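PDB 3DBO: uncharacterized protein from Mycobacterium tuberculosis, which is the probable toxin of the VapBC-5 toxin-antitoxin pair, a PIN-domain ribonuclease with limited RNase activity, seen in complex with its antitoxin VapB5. Local coordinates for residues B[128-134]-B[146-150]. Residue numbers count along the deposited sequence, not the author numbering.
Sequences PVITQDD and EIIRV. With NA (sodium ion), chain D.
Strands 129-131 and 147-149, both extended, run parallel at the edge of the PIN-domain sheet, axes 4.9 Å apart and 23° from parallel, in the register Val129-Ile147, Ile130-Ile148, Thr131-Arg149. Four backbone hydrogen bonds fix it: Val129 N to Glu146 O (2.9 Å), Ile148 N to Val129 O (2.8 Å), Thr131 N to Ile148 O (2.9 Å) and Val150 N to Thr131 O (2.7 Å). Ile130 turns its N and O the other way, to Val24 and Asp26. One face carries Ile130 and Ile148, whose CD1 atoms meet at 3.5 Å; Val129, Ile147, Thr131 and Arg149 lie on the other. Thr131 (chi1 t) accepts Asp133 N at OG1 (3.2 Å), an ST turn. Arg149 (chi1 m) weakly donates NH1 to Asp133 O (2.7 Å, 122°). The modelled sodium is bound by Leu127 O, Ser144 O and water; Glu146 N, 2.9 Å away, is an unusual cation neighbour. Main-chain bonds thus tie down the C-terminal edge strand; separately, Thr131 OG1 hydrogen-bonds Asp26, a predicted Mg(2+) ligand, linking this strand pair to the probable metal site.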
loop_
_atom_site.group_PDB
_atom_site.type_symbol
_atom_site.label_atom_id
_atom_site.label_comp_id
_atom_site.label_asym_id
_atom_site.label_seq_id
_atom_site.Cartn_x
_atom_site.Cartn_y
_atom_site.Cartn_z
ATOM N N PRO B 128 -5.428 -2.726 -9.881
ATOM C CA PRO B 128 -6.152 -2.610 -8.641
ATOM C C PRO B 128 -5.229 -2.386 -7.445
ATOM O O PRO B 128 -4.077 -2.834 -7.455
ATOM C CB PRO B 128 -6.840 -3.985 -8.518
ATOM C CG PRO B 128 -5.957 -4.911 -9.208
ATOM C CD PRO B 128 -5.333 -4.129 -10.343
ATOM N N VAL B 129 -5.746 -1.714 -6.423
ATOM C CA VAL B 129 -5.088 -1.610 -5.132
ATOM C C VAL B 129 -5.506 -2.804 -4.254
ATOM O O VAL B 129 -6.703 -3.072 -4.091
ATOM C CB VAL B 129 -5.488 -0.307 -4.387
ATOM C CG1 VAL B 129 -4.854 -0.300 -2.991
ATOM C CG2 VAL B 129 -5.064 0.950 -5.178
ATOM N N ILE B 130 -4.514 -3.506 -3.702
ATOM C CA ILE B 130 -4.745 -4.624 -2.787
ATOM C C ILE B 130 -4.537 -4.083 -1.390
ATOM O O ILE B 130 -3.436 -3.602 -1.065
ATOM C CB ILE B 130 -3.789 -5.813 -3.108
ATOM C CG1 ILE B 130 -3.682 -6.034 -4.622
ATOM C CG2 ILE B 130 -4.236 -7.097 -2.411
ATOM C CD1 ILE B 130 -5.011 -6.243 -5.333
ATOM N N THR B 131 -5.581 -4.143 -0.560
ATOM C CA THR B 131 -5.527 -3.553 0.771
ATOM C C THR B 131 -6.133 -4.456 1.840
ATOM O O THR B 131 -7.099 -5.182 1.586
ATOM C CB THR B 131 -6.140 -2.093 0.823
ATOM O OG1 THR B 131 -5.915 -1.498 2.106
ATOM C CG2 THR B 131 -7.638 -2.071 0.530
ATOM N N GLN B 132 -5.566 -4.387 3.033
ATOM C CA GLN B 132 -6.109 -5.113 4.160
ATOM C C GLN B 132 -7.021 -4.203 4.977
ATOM O O GLN B 132 -7.837 -4.695 5.748
ATOM C CB GLN B 132 -4.979 -5.710 5.028
ATOM C CG GLN B 132 -5.488 -6.588 6.130
ATOM C CD GLN B 132 -4.418 -7.130 7.055
ATOM O OE1 GLN B 132 -4.688 -8.062 7.802
ATOM N NE2 GLN B 132 -3.203 -6.564 7.017
ATOM N N ASP B 133 -6.883 -2.887 4.806
ATOM C CA ASP B 133 -7.573 -1.913 5.658
ATOM C C ASP B 133 -8.725 -1.225 4.906
ATOM O O ASP B 133 -8.988 -1.576 3.764
ATOM C CB ASP B 133 -6.589 -0.888 6.242
ATOM C CG ASP B 133 -5.681 -1.484 7.325
ATOM O OD1 ASP B 133 -5.703 -2.719 7.539
ATOM O OD2 ASP B 133 -4.929 -0.709 7.966
ATOM N N ASP B 134 -9.389 -0.252 5.531
ATOM C CA ASP B 134 -10.657 0.282 4.995
ATOM C C ASP B 134 -10.633 1.680 4.372
ATOM O O ASP B 134 -11.688 2.293 4.191
ATOM C CB ASP B 134 -11.781 0.192 6.055
ATOM C CG ASP B 134 -11.581 1.139 7.247
ATOM O OD1 ASP B 134 -10.549 1.862 7.332
ATOM O OD2 ASP B 134 -12.484 1.155 8.123
ATOM N N GLU B 146 -9.972 0.316 -8.807
ATOM C CA GLU B 146 -10.533 -0.974 -8.350
ATOM C C GLU B 146 -9.829 -1.307 -7.036
ATOM O O GLU B 146 -8.600 -1.282 -6.970
ATOM C CB GLU B 146 -10.227 -2.039 -9.438
ATOM C CG GLU B 146 -10.520 -3.531 -9.134
ATOM C CD GLU B 146 -9.943 -4.497 -10.204
ATOM O OE1 GLU B 146 -9.465 -4.041 -11.259
ATOM O OE2 GLU B 146 -9.960 -5.728 -9.990
ATOM N N ILE B 147 -10.608 -1.537 -5.983
ATOM C CA ILE B 147 -10.080 -1.836 -4.656
ATOM C C ILE B 147 -10.367 -3.325 -4.352
ATOM O O ILE B 147 -11.478 -3.770 -4.545
ATOM C CB ILE B 147 -10.772 -0.971 -3.581
ATOM C CG1 ILE B 147 -10.599 0.533 -3.927
ATOM C CG2 ILE B 147 -10.214 -1.244 -2.171
ATOM C CD1 ILE B 147 -9.085 0.945 -4.128
ATOM N N ILE B 148 -9.355 -4.058 -3.890
ATOM C CA ILE B 148 -9.504 -5.476 -3.518
ATOM C C ILE B 148 -9.137 -5.615 -2.048
ATOM O O ILE B 148 -7.992 -5.403 -1.666
ATOM C CB ILE B 148 -8.631 -6.375 -4.421
ATOM C CG1 ILE B 148 -9.045 -6.211 -5.885
ATOM C CG2 ILE B 148 -8.731 -7.871 -3.996
ATOM C CD1 ILE B 148 -8.069 -6.837 -6.898
ATOM N N ARG B 149 -10.132 -5.919 -1.213
ATOM C CA ARG B 149 -9.918 -5.993 0.223
ATOM C C ARG B 149 -9.526 -7.410 0.627
ATOM O O ARG B 149 -10.287 -8.353 0.396
ATOM C CB ARG B 149 -11.157 -5.566 0.987
ATOM C CG ARG B 149 -11.614 -4.227 0.562
ATOM C CD ARG B 149 -12.247 -3.440 1.639
ATOM N NE ARG B 149 -12.635 -2.170 1.037
ATOM C CZ ARG B 149 -11.955 -1.041 1.138
ATOM N NH1 ARG B 149 -10.833 -0.940 1.861
ATOM N NH2 ARG B 149 -12.427 0.007 0.532
ATOM N N VAL B 150 -8.350 -7.553 1.233
ATOM C CA VAL B 150 -7.829 -8.867 1.630
ATOM C C VAL B 150 -7.639 -8.949 3.138
ATOM O O VAL B 150 -7.141 -9.937 3.634
ATOM C CB VAL B 150 -6.495 -9.184 0.932
ATOM C CG1 VAL B 150 -6.703 -9.328 -0.583
ATOM C CG2 VAL B 150 -5.461 -8.094 1.270
ATOM O OXT VAL B 150 -8.002 -8.056 3.902
HETATM NA NA NA D . -7.183 1.058 -9.312
HETATM O O HOH W 1 -6.768 3.072 -7.507
#